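Long-range contacts in Poly(beta-D-mannuronate) C5 epimerase (Pseudomonas syringae pv. tomato, PDB 4NK6), which converts beta-D-mannuronate residues of alginate to alpha-L-guluronate and helps guide the new polymer through the periplasm, protecting it from the lyase AlgL: residues A[148-153]-A[184-189]; A[368-372]-A[409-415]. All coordinates share one frame. Residue numbers count along the deposited sequence, not the author numbering.

Contact 1. Residues A[148-153]-A[184-189]; sequences SFIVSE and PFVLTW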
loop_
_atom_site.group_PDB
_atom_site.type_symbol
_atom_site.label_atom_id
_atom_site.label_comp_id
_atom_site.label_asym_id
_atom_site.label_seq_id
_atom_site.Cartn_x
_atom_site.Cartn_y
_atom_site.Cartn_z
ATOM N N SER A 148 1.154 17.250 12.622
ATOM C CA SER A 148 2.392 16.500 12.476
ATOM C C SER A 148 2.237 15.360 11.469
ATOM O O SER A 148 1.160 14.782 11.330
ATOM C CB SER A 148 2.860 15.949 13.825
ATOM O OG SER A 148 4.137 15.348 13.700
ATOM N N PHE A 149 3.324 15.065 10.763
ATOM C CA PHE A 149 3.405 13.943 9.831
ATOM C C PHE A 149 4.879 13.691 9.571
ATOM O O PHE A 149 5.728 14.425 10.068
ATOM C CB PHE A 149 2.672 14.235 8.509
ATOM C CG PHE A 149 3.061 15.542 7.861
ATOM C CD1 PHE A 149 4.168 15.625 7.032
ATOM C CD2 PHE A 149 2.293 16.680 8.058
ATOM C CE1 PHE A 149 4.520 16.829 6.437
ATOM C CE2 PHE A 149 2.633 17.887 7.467
ATOM C CZ PHE A 149 3.740 17.964 6.652
ATOM N N ILE A 150 5.194 12.654 8.806
ATOM C CA ILE A 150 6.598 12.341 8.518
ATOM C C ILE A 150 6.816 12.273 7.015
ATOM O O ILE A 150 6.115 11.552 6.312
ATOM C CB ILE A 150 7.051 11.015 9.185
ATOM C CG1 ILE A 150 6.973 11.117 10.712
ATOM C CG2 ILE A 150 8.497 10.665 8.804
ATOM C CD1 ILE A 150 7.309 9.819 11.426
ATOM N N VAL A 151 7.771 13.051 6.523
ATOM C CA VAL A 151 8.130 13.011 5.110
ATOM C C VAL A 151 9.610 12.690 4.988
ATOM O O VAL A 151 10.431 13.320 5.648
ATOM C CB VAL A 151 7.867 14.354 4.395
ATOM C CG1 VAL A 151 8.433 14.318 2.978
ATOM C CG2 VAL A 151 6.386 14.656 4.349
ATOM N N SER A 152 9.954 11.712 4.153
ATOM C CA SER A 152 11.369 11.378 3.945
ATOM C C SER A 152 11.796 11.410 2.477
ATOM O O SER A 152 11.152 10.815 1.611
ATOM C CB SER A 152 11.723 10.014 4.557
ATOM O OG SER A 152 13.086 9.674 4.302
ATOM N N GLU A 153 12.896 12.108 2.223
ATOM C CA GLU A 153 13.576 12.095 0.934
ATOM C C GLU A 153 14.887 11.320 1.054
ATOM O O GLU A 153 15.629 11.186 0.079
ATOM C CB GLU A 153 13.890 13.522 0.491
ATOM C CG GLU A 153 12.651 14.394 0.249
ATOM C CD GLU A 153 13.020 15.830 -0.108
ATOM O OE1 GLU A 153 13.620 16.517 0.745
ATOM O OE2 GLU A 153 12.738 16.262 -1.245
ATOM N N PRO A 184 -2.377 12.586 10.720
ATOM C CA PRO A 184 -0.954 12.365 10.446
ATOM C C PRO A 184 -0.724 11.193 9.509
ATOM O O PRO A 184 -1.568 10.307 9.410
ATOM C CB PRO A 184 -0.391 12.050 11.832
ATOM C CG PRO A 184 -1.213 12.959 12.734
ATOM C CD PRO A 184 -2.618 12.886 12.143
ATOM N N PHE A 185 0.421 11.188 8.835
ATOM C CA PHE A 185 0.694 10.176 7.834
ATOM C C PHE A 185 2.194 10.086 7.619
ATOM O O PHE A 185 2.959 10.912 8.121
ATOM C CB PHE A 185 -0.015 10.526 6.513
ATOM C CG PHE A 185 0.370 11.877 5.959
ATOM C CD1 PHE A 185 1.510 12.027 5.181
ATOM C CD2 PHE A 185 -0.407 12.997 6.218
ATOM C CE1 PHE A 185 1.873 13.264 4.687
ATOM C CE2 PHE A 185 -0.056 14.245 5.721
ATOM C CZ PHE A 185 1.078 14.384 4.955
ATOM N N VAL A 186 2.614 9.073 6.874
ATOM C CA VAL A 186 4.014 8.954 6.467
ATOM C C VAL A 186 4.075 9.041 4.948
ATOM O O VAL A 186 3.233 8.464 4.253
ATOM C CB VAL A 186 4.643 7.619 6.918
ATOM C CG1 VAL A 186 6.120 7.545 6.493
ATOM C CG2 VAL A 186 4.521 7.451 8.440
ATOM N N LEU A 187 5.050 9.780 4.437
ATOM C CA LEU A 187 5.182 9.987 3.002
ATOM C C LEU A 187 6.655 9.969 2.659
ATOM O O LEU A 187 7.439 10.661 3.293
ATOM C CB LEU A 187 4.580 11.346 2.599
ATOM C CG LEU A 187 4.886 11.868 1.186
ATOM C CD1 LEU A 187 4.345 10.911 0.132
ATOM C CD2 LEU A 187 4.337 13.282 0.956
ATOM N N THR A 188 7.041 9.161 1.681
ATOM C CA THR A 188 8.417 9.194 1.185
ATOM C C THR A 188 8.423 9.544 -0.299
ATOM O O THR A 188 7.435 9.287 -1.012
ATOM C CB THR A 188 9.175 7.868 1.440
ATOM O OG1 THR A 188 8.701 6.857 0.542
ATOM C CG2 THR A 188 8.973 7.407 2.880
ATOM N N TRP A 189 9.530 10.128 -0.753
ATOM C CA TRP A 189 9.627 10.699 -2.098
ATOM C C TRP A 189 10.651 9.978 -2.967
ATOM O O TRP A 189 11.333 9.064 -2.508
ATOM C CB TRP A 189 9.993 12.193 -2.039
ATOM C CG TRP A 189 8.861 13.122 -1.678
ATOM C CD1 TRP A 189 8.809 13.977 -0.608
ATOM C CD2 TRP A 189 7.623 13.302 -2.394
ATOM N NE1 TRP A 189 7.615 14.672 -0.613
ATOM C CE2 TRP A 189 6.875 14.280 -1.699
ATOM C CE3 TRP A 189 7.080 12.735 -3.555
ATOM C CZ2 TRP A 189 5.606 14.697 -2.125
ATOM C CZ3 TRP A 189 5.813 13.149 -3.976
ATOM C CH2 TRP A 189 5.095 14.119 -3.263
#

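Contact 2. Residues A[368-372]-A[409-415]; sequences RVRNS and FDAQVSL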
loop_
_atom_site.group_PDB
_atom_site.type_symbol
_atom_site.label_atom_id
_atom_site.label_comp_id
_atom_site.label_asym_id
_atom_site.label_seq_id
_atom_site.Cartn_x
_atom_site.Cartn_y
_atom_site.Cartn_z
ATOM N N ARG A 368 -13.333 -13.186 -10.852
ATOM C CA ARG A 368 -14.023 -12.473 -11.918
ATOM C C ARG A 368 -13.028 -11.769 -12.839
ATOM O O ARG A 368 -12.090 -11.118 -12.377
ATOM C CB ARG A 368 -15.056 -11.484 -11.360
ATOM C CG ARG A 368 -15.776 -10.692 -12.462
ATOM C CD ARG A 368 -17.105 -10.096 -11.983
ATOM N NE ARG A 368 -16.942 -9.024 -11.000
ATOM C CZ ARG A 368 -16.948 -7.728 -11.298
ATOM N NH1 ARG A 368 -16.825 -6.826 -10.329
ATOM N NH2 ARG A 368 -17.083 -7.330 -12.561
ATOM N N VAL A 369 -13.234 -11.917 -14.143
ATOM C CA VAL A 369 -12.339 -11.330 -15.132
ATOM C C VAL A 369 -13.144 -10.489 -16.101
ATOM O O VAL A 369 -13.971 -11.017 -16.831
ATOM C CB VAL A 369 -11.604 -12.422 -15.944
ATOM C CG1 VAL A 369 -10.649 -11.790 -16.944
ATOM C CG2 VAL A 369 -10.849 -13.374 -15.009
ATOM N N ARG A 370 -12.900 -9.182 -16.107
ATOM C CA ARG A 370 -13.638 -8.281 -16.980
ATOM C C ARG A 370 -12.680 -7.633 -17.978
ATOM O O ARG A 370 -11.646 -7.096 -17.581
ATOM C CB ARG A 370 -14.357 -7.197 -16.162
ATOM C CG ARG A 370 -15.309 -6.303 -16.989
ATOM C CD ARG A 370 -15.876 -5.145 -16.153
ATOM N NE ARG A 370 -14.939 -4.025 -16.020
ATOM C CZ ARG A 370 -15.162 -2.941 -15.277
ATOM N NH1 ARG A 370 -14.258 -1.970 -15.229
ATOM N NH2 ARG A 370 -16.291 -2.822 -14.585
ATOM N N ASN A 371 -13.024 -7.705 -19.265
ATOM C CA ASN A 371 -12.274 -7.012 -20.320
ATOM C C ASN A 371 -10.778 -7.282 -20.294
ATOM O O ASN A 371 -9.987 -6.376 -20.556
ATOM C CB ASN A 371 -12.489 -5.493 -20.244
ATOM C CG ASN A 371 -13.900 -5.075 -20.621
ATOM O OD1 ASN A 371 -14.581 -5.757 -21.385
ATOM N ND2 ASN A 371 -14.341 -3.942 -20.090
ATOM N N SER A 372 -10.389 -8.511 -19.963
ATOM C CA SER A 372 -8.975 -8.863 -19.874
ATOM C C SER A 372 -8.664 -10.081 -20.741
ATOM O O SER A 372 -9.392 -11.077 -20.704
ATOM C CB SER A 372 -8.605 -9.162 -18.412
ATOM O OG SER A 372 -9.027 -8.107 -17.564
ATOM N N PHE A 409 -9.086 0.807 -22.726
ATOM C CA PHE A 409 -9.564 -0.540 -22.454
ATOM C C PHE A 409 -10.013 -1.171 -23.758
ATOM O O PHE A 409 -10.215 -0.480 -24.753
ATOM C CB PHE A 409 -10.753 -0.497 -21.491
ATOM C CG PHE A 409 -12.037 -0.060 -22.140
ATOM C CD1 PHE A 409 -12.297 1.285 -22.357
ATOM C CD2 PHE A 409 -12.976 -0.994 -22.549
ATOM C CE1 PHE A 409 -13.474 1.690 -22.960
ATOM C CE2 PHE A 409 -14.153 -0.596 -23.157
ATOM C CZ PHE A 409 -14.403 0.752 -23.362
ATOM N N ASP A 410 -10.192 -2.485 -23.742
ATOM C CA ASP A 410 -10.754 -3.181 -24.888
ATOM C C ASP A 410 -11.734 -4.260 -24.424
ATOM O O ASP A 410 -11.398 -5.101 -23.583
ATOM C CB ASP A 410 -9.645 -3.781 -25.753
ATOM C CG ASP A 410 -10.185 -4.457 -26.993
ATOM O OD1 ASP A 410 -11.173 -3.946 -27.561
ATOM O OD2 ASP A 410 -9.631 -5.507 -27.389
ATOM N N ALA A 411 -12.948 -4.219 -24.967
ATOM C CA ALA A 411 -14.026 -5.104 -24.534
ATOM C C ALA A 411 -13.880 -6.534 -25.067
ATOM O O ALA A 411 -14.715 -7.008 -25.834
ATOM C CB ALA A 411 -15.384 -4.521 -24.923
ATOM N N GLN A 412 -12.813 -7.212 -24.661
ATOM C CA GLN A 412 -12.621 -8.616 -25.004
ATOM C C GLN A 412 -12.146 -9.376 -23.772
ATOM O O GLN A 412 -11.424 -8.829 -22.927
ATOM C CB GLN A 412 -11.613 -8.781 -26.143
ATOM C CG GLN A 412 -11.967 -8.021 -27.405
ATOM C CD GLN A 412 -11.491 -8.718 -28.663
ATOM O OE1 GLN A 412 -12.049 -9.739 -29.066
ATOM N NE2 GLN A 412 -10.457 -8.167 -29.295
ATOM N N VAL A 413 -12.569 -10.632 -23.664
ATOM C CA VAL A 413 -12.131 -11.482 -22.568
ATOM C C VAL A 413 -11.646 -12.830 -23.104
ATOM O O VAL A 413 -12.287 -13.446 -23.949
ATOM C CB VAL A 413 -13.239 -11.647 -21.483
ATOM C CG1 VAL A 413 -14.426 -12.474 -22.000
ATOM C CG2 VAL A 413 -12.660 -12.249 -20.205
ATOM N N SER A 414 -10.483 -13.271 -22.648
ATOM C CA SER A 414 -10.034 -14.610 -22.999
ATOM C C SER A 414 -9.205 -15.215 -21.878
ATOM O O SER A 414 -8.461 -14.515 -21.180
ATOM C CB SER A 414 -9.238 -14.608 -24.297
ATOM O OG SER A 414 -7.946 -14.091 -24.077
ATOM N N LEU A 415 -9.338 -16.519 -21.693
ATOM C CA LEU A 415 -8.539 -17.169 -20.678
ATOM C C LEU A 415 -8.226 -18.626 -20.974
ATOM O O LEU A 415 -8.819 -19.248 -21.861
ATOM C CB LEU A 415 -9.170 -16.994 -19.298
ATOM C CG LEU A 415 -10.671 -17.197 -19.155
ATOM C CD1 LEU A 415 -10.972 -18.649 -18.874
ATOM C CD2 LEU A 415 -11.204 -16.307 -18.048
HETATM O O HOH W 1 -9.148 -3.886 -21.483
#

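Contact 1. Residues A[148-153]-A[184-189]
Two neighbouring parallel strands, 150-152 and 186-188, pair in the long sheet of the epimerase, their axes 4.6 Å apart and inclined by 12°. Four backbone hydrogen bonds fix the register: Ile150 N to Phe185 O (2.9 Å), Leu187 N to Ile150 O (2.8 Å), Ser152 N to Leu187 O (2.9 Å) and Trp189 N to Ser152 O (2.9 Å). Donors alternate between the segments, as in a regular parallel ladder, and a CA-H...O contact from Val151 CA to Leu187 O (3.0 Å) adds to it. Such in-register stacking of successive coils is characteristic of a parallel beta-helix, here right-handed, and similar residues often lie above one another. Phe149 and Phe185 share the p rotamer, so their rings run nearly parallel (4°) but slid apart, with centroids 4.8 Å distant; Phe149 CB sits over the Phe185 face, 3.8 Å from its centroid. Ile150 lies beside Val186 (CB to CG2, 4.4 Å). Val151 and Leu187 point to the opposite face, where Val151 CG1 meets Trp189 CD1 at 3.6 Å, while the indole NE1 bonds to Gly63 O and its ring stacks on Tyr219. Strand 123-124 continues the ladder past Val151, through backbone bonds to Ile123 and Val125.

Contact 2. Residues A[368-372]-A[409-415]
Asn371 lies against the backbone of 410-412, its CB 3.5 Å from Asp410 O and its OD1 3.3 Å from Ala411 CA. It buries 86 Å² against segment 409-415, the largest share of any residue here. Ala411 is the centre of an inverse gamma turn (phi/psi -76/63), closed by the 2.8 Å hydrogen bond from Gln412 N to Asp410 O. Asn371 itself has phi/psi of 52/37, a left-handed conformation that turns the chain at the end of strand 367-370, within a predicted beta-helix repeat. Its ND2 bonds to Glu348 OE2, which also forms a salt bridge with Arg370 NE, and to the main-chain O of dimethyl-lysine 395.

One direct hydrogen bond joins the segments, from Ser414 N to Ser372 O (3.1 Å, 159°). A CA-H...O contact from Val413 CA to the same Ser372 O (3.3 Å) supports it. Ser372 N also lies 3.2 Å from Gln412 O, but the angle is too poor for a bond. Farther along, a water accepts from Asp410 N (2.9 Å) and donates to Asn371 O (2.8 Å). The apolar part lies on the strand side, where Val369 CG1 packs on Val413 CG2 (3.9 Å) and Val369 CG2 on Leu415 CD2 (4.2 Å); Leu415 also touches Val438 of strand 437-441. With a single direct hydrogen bond, a bridging water and a small valine-leucine cluster, the chemistry is that of a connecting segment laid across a turn of the beta-helix, with ladder-like bonding beginning only at Ser372 and Ser414.

Contact 1 closes before contact 2 opens along the chain, and the two lie on opposite sides of its centre, with centres 38 Å apart and nearest atoms about 27 Å apart. One long sheet nevertheless joins them: strands 150-152, 186-188 and 367-370 all belong to it, the first two adjacent, 367-370 beyond the strands 215-217 to 344-347. Contact 1 pairs adjacent strands within that sheet, whereas contact 2 leads from strand 367-370 to strand 414-418 of another sheet. Strand 269-274, ending at the inferred proton acceptor His274, lies between them in the strand order, so the contacts sample the beta-helix on either side of the probable catalytic strand.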